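Local coordinates for protein sarcoplasmic calcium-binding proteins II, V, VI, and VII (Branchiostoma lanceolatum, PDB 2SAS) that binds calcium ions in EF-hand loops and seems more abundant in fast-contracting muscle, where its precise role is not established, at residues F5-I10 and L168-A174; I26-F31 and E61-L65; L65-A69 and E81-M85. All coordinates share one frame; numbering follows the deposited sequence.

Interaction 1 (F5-I10 and L168-A174); sequences FQKQKI and LLTSPAA
Gln6 lies opposite Pro172, their CA atoms 5.8 Å apart, while Lys9 and Ile10 lie opposite Leu168 and Leu169, near the end of helix 158-170. Lys9 carries the contact. Its CB passes Leu168 CD2 at 3.5 Å, the two side chains sliding by in opposite directions. A bend at chi3 (-53°) then carries the amine round to Ser171, the first residue past the helix, where Lys9 NZ gives a 2.7 Å hydrogen bond to Ser171 O at a C=O...N angle of 132°. A weak bond to Arg167 O is its second hold. A methionine at the Lys9 position would probably leave Ser171 O without its ammonium donor, and the turn leaving the helix less firmly fixed. On the way to Ser171, Lys9 CD crosses one face of the Phe5 ring, off toward the rim. The far end of that ring reaches the outgoing chain: Phe5 CE2 lies 3.4 Å from Ala174 N, and Phe5 CZ is 4.0 Å from Ala174 CB. Deeper in, Ile10 CG1 meets Leu169 CD1. Helix 4-18 thus packs on the C-terminal end of helix 158-170 and the chain that leaves it, joining the first EF-hand region to the fourth, so that the two ends of the chain meet.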
ATOM      1  N   PHE A   5       3.772   3.064  14.866  1.00 15.57           N
ATOM      2  CA  PHE A   5       4.700   2.543  13.885  1.00 15.84           C
ATOM      3  C   PHE A   5       4.684   1.015  13.864  1.00 17.03           C
ATOM      4  O   PHE A   5       4.561   0.413  12.788  1.00 16.22           O
ATOM      5  CB  PHE A   5       6.134   3.056  14.075  1.00 14.27           C
ATOM      6  CG  PHE A   5       7.067   2.567  13.018  1.00 14.74           C
ATOM      7  CD1 PHE A   5       6.830   2.866  11.674  1.00 14.82           C
ATOM      8  CD2 PHE A   5       8.167   1.767  13.382  1.00 13.61           C
ATOM      9  CE1 PHE A   5       7.704   2.352  10.676  1.00 14.28           C
ATOM     10  CE2 PHE A   5       9.045   1.313  12.418  1.00 12.95           C
ATOM     11  CZ  PHE A   5       8.843   1.626  11.080  1.00 11.68           C
ATOM     12  N   GLN A   6       4.829   0.445  15.071  1.00 16.41           N
ATOM     13  CA  GLN A   6       4.811  -1.001  15.185  1.00 17.23           C
ATOM     14  C   GLN A   6       3.512  -1.588  14.635  1.00 17.97           C
ATOM     15  O   GLN A   6       3.505  -2.582  13.914  1.00 17.72           O
ATOM     16  CB  GLN A   6       5.011  -1.476  16.647  1.00 17.11           C
ATOM     17  CG  GLN A   6       6.458  -1.256  17.072  1.00 15.77           C
ATOM     18  CD  GLN A   6       6.689  -1.774  18.477  1.00 16.86           C
ATOM     19  OE1 GLN A   6       7.499  -2.667  18.693  1.00 15.28           O
ATOM     20  NE2 GLN A   6       5.969  -1.105  19.403  1.00 14.72           N
ATOM     21  N   LYS A   7       2.400  -0.980  15.021  1.00 19.30           N
ATOM     22  CA  LYS A   7       1.062  -1.399  14.660  1.00 19.59           C
ATOM     23  C   LYS A   7       0.782  -1.251  13.176  1.00 19.19           C
ATOM     24  O   LYS A   7      -0.026  -2.043  12.627  1.00 19.57           O
ATOM     25  CB  LYS A   7      -0.031  -0.724  15.499  1.00 21.27           C
ATOM     26  CG  LYS A   7      -0.094  -1.392  16.878  1.00 22.62           C
ATOM     27  CD  LYS A   7      -0.448  -0.432  17.991  1.00 23.09           C
ATOM     28  CE  LYS A   7      -1.688   0.364  17.682  1.00 25.45           C
ATOM     29  NZ  LYS A   7      -1.819   1.466  18.702  1.00 27.72           N
ATOM     30  N   GLN A   8       1.440  -0.296  12.601  1.00 18.32           N
ATOM     31  CA  GLN A   8       1.344   0.007  11.154  1.00 18.66           C
ATOM     32  C   GLN A   8       1.920  -1.159  10.334  1.00 17.55           C
ATOM     33  O   GLN A   8       1.295  -1.600   9.340  1.00 18.05           O
ATOM     34  CB  GLN A   8       2.079   1.282  10.868  1.00 20.55           C
ATOM     35  CG  GLN A   8       1.909   2.016   9.583  1.00 25.05           C
ATOM     36  CD  GLN A   8       2.900   3.181   9.451  1.00 29.26           C
ATOM     37  OE1 GLN A   8       3.095   4.020  10.341  1.00 28.61           O
ATOM     38  NE2 GLN A   8       3.509   3.166   8.262  1.00 29.42           N
ATOM     39  N   LYS A   9       3.073  -1.635  10.735  1.00 16.35           N
ATOM     40  CA  LYS A   9       3.830  -2.713  10.092  1.00 15.48           C
ATOM     41  C   LYS A   9       3.141  -4.020  10.388  1.00 16.36           C
ATOM     42  O   LYS A   9       3.190  -4.915   9.534  1.00 18.09           O
ATOM     43  CB  LYS A   9       5.313  -2.790  10.483  1.00 14.48           C
ATOM     44  CG  LYS A   9       5.990  -1.403  10.461  1.00 11.16           C
ATOM     45  CD  LYS A   9       7.434  -1.476  10.882  1.00 15.75           C
ATOM     46  CE  LYS A   9       7.607  -2.188  12.231  1.00 18.69           C
ATOM     47  NZ  LYS A   9       8.949  -2.079  12.803  1.00 16.50           N
ATOM     48  N   ILE A  10       2.568  -4.148  11.579  1.00 16.68           N
ATOM     49  CA  ILE A  10       1.801  -5.374  11.886  1.00 16.41           C
ATOM     50  C   ILE A  10       0.579  -5.437  10.949  1.00 15.44           C
ATOM     51  O   ILE A  10       0.242  -6.460  10.342  1.00 15.65           O
ATOM     52  CB  ILE A  10       1.500  -5.565  13.391  1.00 14.66           C
ATOM     53  CG1 ILE A  10       2.850  -5.871  14.144  1.00 18.05           C
ATOM     54  CG2 ILE A  10       0.587  -6.800  13.547  1.00 12.76           C
ATOM     55  CD1 ILE A  10       2.894  -5.481  15.640  1.00 16.89           C
ATOM     56  N   LEU A 168      10.892  -5.979  10.660  1.00 14.14           N
ATOM     57  CA  LEU A 168       9.611  -5.476  10.158  1.00 17.30           C
ATOM     58  C   LEU A 168       8.529  -5.731  11.235  1.00 17.56           C
ATOM     59  O   LEU A 168       7.642  -4.941  11.467  1.00 17.32           O
ATOM     60  CB  LEU A 168       9.227  -6.288   8.892  1.00 18.97           C
ATOM     61  CG  LEU A 168       8.222  -5.756   7.914  1.00 21.47           C
ATOM     62  CD1 LEU A 168       7.181  -6.826   7.526  1.00 23.67           C
ATOM     63  CD2 LEU A 168       7.464  -4.543   8.416  1.00 20.08           C
ATOM     64  N   LEU A 169       8.618  -6.933  11.808  1.00 18.49           N
ATOM     65  CA  LEU A 169       7.676  -7.379  12.820  1.00 18.86           C
ATOM     66  C   LEU A 169       7.949  -6.736  14.195  1.00 17.84           C
ATOM     67  O   LEU A 169       6.964  -6.442  14.913  1.00 17.39           O
ATOM     68  CB  LEU A 169       7.641  -8.906  12.834  1.00 18.19           C
ATOM     69  CG  LEU A 169       6.560  -9.682  12.112  1.00 18.16           C
ATOM     70  CD1 LEU A 169       5.151  -9.166  12.400  1.00 17.84           C
ATOM     71  CD2 LEU A 169       6.794  -9.551  10.592  1.00 19.14           C
ATOM     72  N   THR A 170       9.192  -6.547  14.573  1.00 15.79           N
ATOM     73  CA  THR A 170       9.443  -6.039  15.930  1.00 15.76           C
ATOM     74  C   THR A 170      10.020  -4.718  16.261  1.00 16.95           C
ATOM     75  O   THR A 170       9.661  -4.204  17.387  1.00 17.91           O
ATOM     76  CB  THR A 170      10.246  -7.192  16.680  1.00 15.41           C
ATOM     77  OG1 THR A 170      11.534  -7.250  16.024  1.00 16.51           O
ATOM     78  CG2 THR A 170       9.503  -8.540  16.591  1.00 14.84           C
ATOM     79  N   SER A 171      10.751  -4.026  15.402  1.00 17.29           N
ATOM     80  CA  SER A 171      11.371  -2.758  15.790  1.00 16.92           C
ATOM     81  C   SER A 171      10.369  -1.669  16.106  1.00 17.18           C
ATOM     82  O   SER A 171       9.385  -1.516  15.397  1.00 17.50           O
ATOM     83  CB  SER A 171      12.329  -2.212  14.729  1.00 16.44           C
ATOM     84  OG  SER A 171      13.138  -3.294  14.279  1.00 19.78           O
ATOM     85  N   PRO A 172      10.743  -0.932  17.140  1.00 16.56           N
ATOM     86  CA  PRO A 172       9.922   0.199  17.568  1.00 15.58           C
ATOM     87  C   PRO A 172      10.335   1.414  16.771  1.00 15.71           C
ATOM     88  O   PRO A 172       9.791   2.498  17.037  1.00 17.41           O
ATOM     89  CB  PRO A 172      10.215   0.243  19.069  1.00 14.00           C
ATOM     90  CG  PRO A 172      11.642  -0.115  19.170  1.00 13.85           C
ATOM     91  CD  PRO A 172      11.880  -1.126  18.043  1.00 15.90           C
ATOM     92  N   ALA A 173      11.234   1.296  15.806  1.00 15.27           N
ATOM     93  CA  ALA A 173      11.755   2.368  14.980  1.00 15.07           C
ATOM     94  C   ALA A 173      12.143   1.964  13.565  1.00 14.84           C
ATOM     95  O   ALA A 173      12.680   0.865  13.412  1.00 14.06           O
ATOM     96  CB  ALA A 173      13.051   2.926  15.637  1.00 15.49           C
ATOM     97  N   ALA A 174      12.000   2.901  12.647  1.00 14.30           N
ATOM     98  CA  ALA A 174      12.336   2.709  11.231  1.00 15.02           C
ATOM     99  C   ALA A 174      13.768   2.263  11.034  1.00 17.59           C
ATOM    100  O   ALA A 174      14.726   2.926  11.456  1.00 20.18           O
ATOM    101  CB  ALA A 174      12.036   3.988  10.465  1.00 11.95           C
TER

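Interaction 2 (I26-F31 and E61-L65); sequences IQDNDF and EWRDL. With CA (calcium ion), chain B.
Trp62 and Phe31 form the dense half of this contact. Trp62 CB stands squarely over the Phe31 face, 4.1 Å from the ring centroid and only 3° off the normal, a CH-pi contact. The indole then leans past the ring with the planes 41° apart, and Phe31 CE1 comes to 3.5 Å from Trp62 CE3. Trp62 sends its indole out from helix 48-69, its CG standing opposite the backbone nitrogen (chi1 171°), to the start of helix 28-42, where the Gln27-Asp28 peptide lies across one face: Asp28 N is 3.7 Å from Trp62 CZ2. Ile26 CG2 fills in beside the six-membered ring, 3.8 Å from Trp62 CZ3, and also meets Leu65 CD2. At the edge of the Phe31 ring sits the Glu61 carboxylate, turned steeply to the ring plane, whose charge is paired with Arg106.

The other half is looser. At the pyrrole end of the indole, Asp28 offers little beyond its CB, 3.9 Å from Trp62 NE1; this residue and Gln27 are both partly open to solvent, and the Asp28 carboxylate lies near that of Glu32.

Behind the packing, Asp30 holds calcium with both oxygens, OD1 and OD2 each 2.4 Å from the ion, and Asp30 OD2 also takes the Gln27 N-H. Ile26 pairs by backbone hydrogen bonds with Val77. Here the end of the first calcium loop, through Ile26 to Asp28, and Phe31 of the exiting helix meet the entering helix of the partner hand, as in paired EF-hand domains.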
ATOM      1  N   ILE A  26      -8.152 -13.599   8.822  1.00 20.43           N
ATOM      2  CA  ILE A  26      -7.270 -14.661   8.408  1.00 21.14           C
ATOM      3  C   ILE A  26      -8.165 -15.935   8.625  1.00 21.68           C
ATOM      4  O   ILE A  26      -8.722 -16.027   9.722  1.00 20.58           O
ATOM      5  CB  ILE A  26      -5.935 -14.892   9.178  1.00 19.92           C
ATOM      6  CG1 ILE A  26      -5.134 -13.611   9.492  1.00 20.69           C
ATOM      7  CG2 ILE A  26      -5.022 -15.836   8.330  1.00 19.25           C
ATOM      8  CD1 ILE A  26      -5.023 -12.615   8.321  1.00 18.84           C
ATOM      9  N   GLN A  27      -8.211 -16.791   7.644  1.00 22.61           N
ATOM     10  CA  GLN A  27      -9.022 -18.036   7.734  1.00 22.92           C
ATOM     11  C   GLN A  27      -8.424 -19.047   6.772  1.00 21.59           C
ATOM     12  O   GLN A  27      -7.719 -18.467   5.922  1.00 23.49           O
ATOM     13  CB  GLN A  27     -10.451 -17.737   7.216  1.00 24.43           C
ATOM     14  CG  GLN A  27     -11.184 -16.777   8.149  1.00 24.23           C
ATOM     15  CD  GLN A  27     -12.543 -16.485   7.546  1.00 24.60           C
ATOM     16  OE1 GLN A  27     -12.829 -15.342   7.163  1.00 27.38           O
ATOM     17  NE2 GLN A  27     -13.298 -17.548   7.522  1.00 22.52           N
ATOM     18  N   ASP A  28      -8.679 -20.327   6.870  1.00 19.60           N
ATOM     19  CA  ASP A  28      -8.136 -21.299   5.917  1.00 18.70           C
ATOM     20  C   ASP A  28      -8.293 -20.809   4.478  1.00 17.17           C
ATOM     21  O   ASP A  28      -7.378 -20.977   3.681  1.00 16.33           O
ATOM     22  CB  ASP A  28      -8.722 -22.715   6.052  1.00 20.13           C
ATOM     23  CG  ASP A  28      -8.326 -23.692   4.965  1.00 23.09           C
ATOM     24  OD1 ASP A  28      -7.185 -24.194   4.870  1.00 24.61           O
ATOM     25  OD2 ASP A  28      -9.207 -24.006   4.106  1.00 22.93           O
ATOM     26  N   ASN A  29      -9.400 -20.194   4.118  1.00 16.92           N
ATOM     27  CA  ASN A  29      -9.577 -19.762   2.742  1.00 19.42           C
ATOM     28  C   ASN A  29      -8.458 -18.836   2.257  1.00 19.60           C
ATOM     29  O   ASN A  29      -8.250 -18.769   1.013  1.00 21.26           O
ATOM     30  CB  ASN A  29     -10.969 -19.268   2.450  1.00 22.54           C
ATOM     31  CG  ASN A  29     -11.330 -17.912   3.028  1.00 24.18           C
ATOM     32  OD1 ASN A  29     -10.738 -17.469   4.013  1.00 26.96           O
ATOM     33  ND2 ASN A  29     -12.292 -17.241   2.398  1.00 24.64           N
ATOM     34  N   ASP A  30      -7.841 -18.110   3.134  1.00 18.17           N
ATOM     35  CA  ASP A  30      -6.740 -17.181   2.801  1.00 16.60           C
ATOM     36  C   ASP A  30      -5.556 -18.080   2.330  1.00 15.52           C
ATOM     37  O   ASP A  30      -4.979 -17.761   1.289  1.00 15.62           O
ATOM     38  CB  ASP A  30      -6.355 -16.336   4.003  1.00 15.35           C
ATOM     39  CG  ASP A  30      -7.383 -15.259   4.256  1.00 15.95           C
ATOM     40  OD1 ASP A  30      -7.728 -14.545   3.302  1.00 15.92           O
ATOM     41  OD2 ASP A  30      -7.846 -15.189   5.413  1.00 15.81           O
ATOM     42  N   PHE A  31      -5.314 -19.109   3.084  1.00 12.43           N
ATOM     43  CA  PHE A  31      -4.282 -20.108   2.793  1.00 14.19           C
ATOM     44  C   PHE A  31      -4.591 -20.867   1.501  1.00 16.01           C
ATOM     45  O   PHE A  31      -3.670 -21.215   0.724  1.00 15.30           O
ATOM     46  CB  PHE A  31      -4.065 -21.013   4.029  1.00 13.87           C
ATOM     47  CG  PHE A  31      -3.474 -20.261   5.198  1.00 15.42           C
ATOM     48  CD1 PHE A  31      -4.243 -19.418   5.979  1.00 15.26           C
ATOM     49  CD2 PHE A  31      -2.094 -20.314   5.434  1.00 17.97           C
ATOM     50  CE1 PHE A  31      -3.700 -18.660   7.010  1.00 15.42           C
ATOM     51  CE2 PHE A  31      -1.499 -19.577   6.472  1.00 16.21           C
ATOM     52  CZ  PHE A  31      -2.329 -18.768   7.255  1.00 17.45           C
ATOM     53  N   GLU A  61       0.934 -24.452   8.905  1.00 20.51           N
ATOM     54  CA  GLU A  61       1.118 -23.045   9.262  1.00 19.78           C
ATOM     55  C   GLU A  61      -0.192 -22.524   9.879  1.00 19.52           C
ATOM     56  O   GLU A  61      -0.178 -22.015  11.062  1.00 20.57           O
ATOM     57  CB  GLU A  61       1.547 -22.197   8.102  1.00 20.25           C
ATOM     58  CG  GLU A  61       2.214 -20.874   8.418  1.00 22.26           C
ATOM     59  CD  GLU A  61       2.221 -19.835   7.346  1.00 23.68           C
ATOM     60  OE1 GLU A  61       2.477 -20.286   6.208  1.00 25.44           O
ATOM     61  OE2 GLU A  61       1.990 -18.661   7.590  1.00 22.17           O
ATOM     62  N   TRP A  62      -1.295 -22.658   9.212  1.00 16.95           N
ATOM     63  CA  TRP A  62      -2.608 -22.213   9.681  1.00 18.50           C
ATOM     64  C   TRP A  62      -2.910 -22.752  11.096  1.00 21.22           C
ATOM     65  O   TRP A  62      -3.399 -22.059  11.993  1.00 21.44           O
ATOM     66  CB  TRP A  62      -3.707 -22.652   8.722  1.00 16.87           C
ATOM     67  CG  TRP A  62      -5.113 -22.445   9.168  1.00 17.30           C
ATOM     68  CD1 TRP A  62      -6.153 -23.359   9.202  1.00 16.11           C
ATOM     69  CD2 TRP A  62      -5.634 -21.210   9.703  1.00 16.62           C
ATOM     70  NE1 TRP A  62      -7.293 -22.751   9.664  1.00 16.18           N
ATOM     71  CE2 TRP A  62      -6.999 -21.443   9.991  1.00 18.83           C
ATOM     72  CE3 TRP A  62      -5.094 -19.954   9.906  1.00 13.44           C
ATOM     73  CZ2 TRP A  62      -7.811 -20.417  10.470  1.00 19.09           C
ATOM     74  CZ3 TRP A  62      -5.869 -18.946  10.385  1.00 16.33           C
ATOM     75  CH2 TRP A  62      -7.228 -19.180  10.683  1.00 18.51           C
ATOM     76  N   ARG A  63      -2.611 -24.031  11.256  1.00 22.52           N
ATOM     77  CA  ARG A  63      -2.789 -24.748  12.512  1.00 23.21           C
ATOM     78  C   ARG A  63      -2.031 -24.048  13.624  1.00 23.41           C
ATOM     79  O   ARG A  63      -2.581 -23.808  14.704  1.00 24.00           O
ATOM     80  CB  ARG A  63      -2.345 -26.194  12.387  1.00 25.89           C
ATOM     81  CG  ARG A  63      -2.459 -27.088  13.590  1.00 28.64           C
ATOM     82  CD  ARG A  63      -3.142 -28.387  13.239  1.00 31.22           C
ATOM     83  NE  ARG A  63      -4.059 -28.233  12.103  1.00 31.33           N
ATOM     84  CZ  ARG A  63      -3.810 -28.824  10.928  1.00 32.08           C
ATOM     85  NH1 ARG A  63      -2.685 -29.523  10.767  1.00 31.45           N
ATOM     86  NH2 ARG A  63      -4.667 -28.727   9.909  1.00 33.63           N
ATOM     87  N   ASP A  64      -0.781 -23.710  13.389  1.00 23.89           N
ATOM     88  CA  ASP A  64       0.016 -23.040  14.441  1.00 22.90           C
ATOM     89  C   ASP A  64      -0.489 -21.622  14.650  1.00 22.62           C
ATOM     90  O   ASP A  64      -0.402 -21.168  15.818  1.00 24.90           O
ATOM     91  CB  ASP A  64       1.496 -23.043  14.089  1.00 25.00           C
ATOM     92  CG  ASP A  64       2.394 -22.510  15.191  1.00 26.69           C
ATOM     93  OD1 ASP A  64       2.625 -21.282  15.186  1.00 27.83           O
ATOM     94  OD2 ASP A  64       2.887 -23.279  16.017  1.00 27.10           O
ATOM     95  N   LEU A  65      -0.931 -20.940  13.608  1.00 19.74           N
ATOM     96  CA  LEU A  65      -1.415 -19.566  13.828  1.00 18.79           C
ATOM     97  C   LEU A  65      -2.749 -19.640  14.600  1.00 19.44           C
ATOM     98  O   LEU A  65      -2.855 -18.953  15.638  1.00 17.94           O
ATOM     99  CB  LEU A  65      -1.438 -18.788  12.539  1.00 16.80           C
ATOM    100  CG  LEU A  65      -2.090 -17.400  12.525  1.00 14.71           C
ATOM    101  CD1 LEU A  65      -1.291 -16.439  13.341  1.00 12.95           C
ATOM    102  CD2 LEU A  65      -2.220 -16.985  11.057  1.00 15.52           C
TER
HETATM  103 CA    CA B 186      -9.284 -13.416   4.811  1.00  9.66          CA

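Interaction 3 (L65-A69 and E81-M85); sequences LKGRA and EYLAM. With CA (calcium ion), chain C.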
ATOM      1  N   LEU A  65      -0.931 -20.940  13.608  1.00 19.74           N
ATOM      2  CA  LEU A  65      -1.415 -19.566  13.828  1.00 18.79           C
ATOM      3  C   LEU A  65      -2.749 -19.640  14.600  1.00 19.44           C
ATOM      4  O   LEU A  65      -2.855 -18.953  15.638  1.00 17.94           O
ATOM      5  CB  LEU A  65      -1.438 -18.788  12.539  1.00 16.80           C
ATOM      6  CG  LEU A  65      -2.090 -17.400  12.525  1.00 14.71           C
ATOM      7  CD1 LEU A  65      -1.291 -16.439  13.341  1.00 12.95           C
ATOM      8  CD2 LEU A  65      -2.220 -16.985  11.057  1.00 15.52           C
ATOM      9  N   LYS A  66      -3.693 -20.384  14.052  1.00 18.85           N
ATOM     10  CA  LYS A  66      -5.021 -20.582  14.655  1.00 19.48           C
ATOM     11  C   LYS A  66      -4.906 -20.942  16.138  1.00 19.58           C
ATOM     12  O   LYS A  66      -5.596 -20.360  16.994  1.00 20.00           O
ATOM     13  CB  LYS A  66      -5.791 -21.708  13.972  1.00 18.95           C
ATOM     14  CG  LYS A  66      -7.288 -21.653  13.938  1.00 20.32           C
ATOM     15  CD  LYS A  66      -7.942 -22.820  13.228  1.00 23.39           C
ATOM     16  CE  LYS A  66      -8.001 -24.113  14.002  1.00 24.58           C
ATOM     17  NZ  LYS A  66      -6.678 -24.804  14.020  1.00 27.79           N
ATOM     18  N   GLY A  67      -4.082 -21.893  16.470  1.00 19.88           N
ATOM     19  CA  GLY A  67      -3.873 -22.349  17.853  1.00 21.33           C
ATOM     20  C   GLY A  67      -3.202 -21.390  18.789  1.00 21.45           C
ATOM     21  O   GLY A  67      -3.043 -21.644  20.001  1.00 22.04           O
ATOM     22  N   ARG A  68      -2.758 -20.243  18.323  1.00 22.71           N
ATOM     23  CA  ARG A  68      -2.075 -19.233  19.116  1.00 22.74           C
ATOM     24  C   ARG A  68      -2.824 -17.904  19.204  1.00 22.45           C
ATOM     25  O   ARG A  68      -2.634 -17.153  20.190  1.00 24.40           O
ATOM     26  CB  ARG A  68      -0.748 -18.820  18.510  1.00 23.16           C
ATOM     27  CG  ARG A  68       0.469 -19.672  18.659  1.00 26.34           C
ATOM     28  CD  ARG A  68       1.605 -19.020  17.902  1.00 28.91           C
ATOM     29  NE  ARG A  68       2.517 -20.034  17.393  1.00 30.21           N
ATOM     30  CZ  ARG A  68       3.394 -20.614  18.225  1.00 33.38           C
ATOM     31  NH1 ARG A  68       3.456 -20.171  19.483  1.00 34.83           N
ATOM     32  NH2 ARG A  68       4.232 -21.574  17.836  1.00 35.28           N
ATOM     33  N   ALA A  69      -3.563 -17.614  18.169  1.00 20.82           N
ATOM     34  CA  ALA A  69      -4.234 -16.317  18.088  1.00 19.78           C
ATOM     35  C   ALA A  69      -5.728 -16.411  18.152  1.00 18.38           C
ATOM     36  O   ALA A  69      -6.315 -15.393  18.501  1.00 17.89           O
ATOM     37  CB  ALA A  69      -3.772 -15.573  16.811  1.00 18.77           C
ATOM     38  N   GLU A  81      -7.199 -10.187  17.314  1.00 16.61           N
ATOM     39  CA  GLU A  81      -6.479 -11.336  17.892  1.00 17.14           C
ATOM     40  C   GLU A  81      -5.054 -11.420  17.348  1.00 17.72           C
ATOM     41  O   GLU A  81      -4.126 -11.788  18.102  1.00 17.90           O
ATOM     42  CB  GLU A  81      -7.153 -12.677  17.744  1.00 17.26           C
ATOM     43  CG  GLU A  81      -8.695 -12.617  17.893  1.00 18.22           C
ATOM     44  CD  GLU A  81      -9.358 -13.906  17.544  1.00 18.68           C
ATOM     45  OE1 GLU A  81      -9.692 -14.203  16.405  1.00 20.82           O
ATOM     46  OE2 GLU A  81      -9.473 -14.636  18.532  1.00 19.02           O
ATOM     47  N   TYR A  82      -4.878 -11.076  16.090  1.00 17.75           N
ATOM     48  CA  TYR A  82      -3.572 -11.045  15.434  1.00 18.39           C
ATOM     49  C   TYR A  82      -2.711  -9.952  16.090  1.00 18.46           C
ATOM     50  O   TYR A  82      -1.473 -10.179  16.255  1.00 18.32           O
ATOM     51  CB  TYR A  82      -3.681 -10.869  13.904  1.00 17.94           C
ATOM     52  CG  TYR A  82      -2.419 -10.937  13.089  1.00 17.17           C
ATOM     53  CD1 TYR A  82      -1.754 -12.133  12.765  1.00 17.75           C
ATOM     54  CD2 TYR A  82      -1.790  -9.757  12.700  1.00 16.49           C
ATOM     55  CE1 TYR A  82      -0.538 -12.139  12.058  1.00 16.75           C
ATOM     56  CE2 TYR A  82      -0.631  -9.733  11.969  1.00 17.18           C
ATOM     57  CZ  TYR A  82       0.012 -10.940  11.635  1.00 17.79           C
ATOM     58  OH  TYR A  82       1.185 -10.881  10.891  1.00 14.59           O
ATOM     59  N   LEU A  83      -3.338  -8.844  16.452  1.00 18.19           N
ATOM     60  CA  LEU A  83      -2.566  -7.728  17.129  1.00 18.25           C
ATOM     61  C   LEU A  83      -2.098  -8.277  18.478  1.00 18.65           C
ATOM     62  O   LEU A  83      -0.910  -8.293  18.825  1.00 19.63           O
ATOM     63  CB  LEU A  83      -3.468  -6.525  17.211  1.00 17.16           C
ATOM     64  CG  LEU A  83      -2.945  -5.135  16.956  1.00 21.01           C
ATOM     65  CD1 LEU A  83      -3.852  -4.083  17.602  1.00 19.38           C
ATOM     66  CD2 LEU A  83      -1.515  -4.902  17.463  1.00 20.62           C
ATOM     67  N   ALA A  84      -3.057  -8.788  19.243  1.00 18.47           N
ATOM     68  CA  ALA A  84      -2.827  -9.425  20.547  1.00 17.07           C
ATOM     69  C   ALA A  84      -1.712 -10.413  20.488  1.00 16.72           C
ATOM     70  O   ALA A  84      -0.864 -10.419  21.395  1.00 19.36           O
ATOM     71  CB  ALA A  84      -4.111 -10.104  21.035  1.00 17.68           C
ATOM     72  N   MET A  85      -1.677 -11.289  19.497  1.00 17.61           N
ATOM     73  CA  MET A  85      -0.609 -12.285  19.332  1.00 17.42           C
ATOM     74  C   MET A  85       0.739 -11.559  19.215  1.00 17.38           C
ATOM     75  O   MET A  85       1.727 -11.935  19.867  1.00 18.38           O
ATOM     76  CB  MET A  85      -0.810 -13.188  18.129  1.00 17.50           C
ATOM     77  CG  MET A  85       0.404 -14.061  17.890  1.00 18.58           C
ATOM     78  SD  MET A  85      -0.014 -15.255  16.550  1.00 21.10           S
ATOM     79  CE  MET A  85      -0.200 -14.030  15.241  1.00 18.31           C
TER
HETATM   80 CA    CA C 187     -11.274 -15.910  16.393  1.00 11.24          CA
HETATM   81  O   HOH W   1     -12.645 -14.165  15.838  1.00 17.75           O
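Glu81 OE1 has two partners: the calcium ion at 2.3 Å and the Ser78 N-H. The other oxygen, Glu81 OE2, takes the Ile71 N-H, so the carboxylate is fixed at both ends while one of its atoms serves the metal, whose shell is completed by Asp70, Asn72, Asp74, the Val76 carbonyl and a water at 2.3 Å from the ion.

Beside the metal site the two helices pack through small and flexible side chains. Their ends meet at Ala69 and Glu81, whose CA atoms are 5.5 Å apart. The segments 65-69 and 81-85 cross at 82°, their axes 10.0 Å apart. Met85 reaches over the gap, extended through its first two torsions and bent at chi3 (65°), which turns its methyl onto Leu65: Met85 CE and Leu65 CD1 are a tight 3.3 Å apart. Its sulfur rests on the Ala69 methyl, with Met85 SD 3.8 Å from Ala69 CB, and brushes Arg68 CB. Leu65 CD1 also meets the edge of the Tyr82 ring, 4.4 Å from Tyr82 CD1.

These are the entering and exiting helices of one EF-hand. Leu18 of helix 4-18 touches both Leu65 and Tyr82, Thr13 of that helix hydrogen-bonds Tyr82 OH, and Val77 of strand 77-78 packs on Ala69 and Tyr82.

Overall arrangement
Interactions 2 and 3 are neighbours, their centres about 11 Å apart; both use helix 48-69 and share Leu65, which turns one methyl to each. Each holds the residue closing a calcium loop, Asp30 in interaction 2 and Glu81 in interaction 3. Helix 48-69 packs on the end of the first loop and leads into the second, and the Ile26-Val77 strand pairing joins the two. Interaction 1, whose loop of chain encloses both, lies about 17 Å, centre to centre, from interaction 3 and touches it, with Ile10 CG2 3.5 Å from Tyr82 CE2. It binds no metal: the Ile10 side chain is about 11 Å from those of Asp19 and Glu81. Interactions 1 and 2 do not touch.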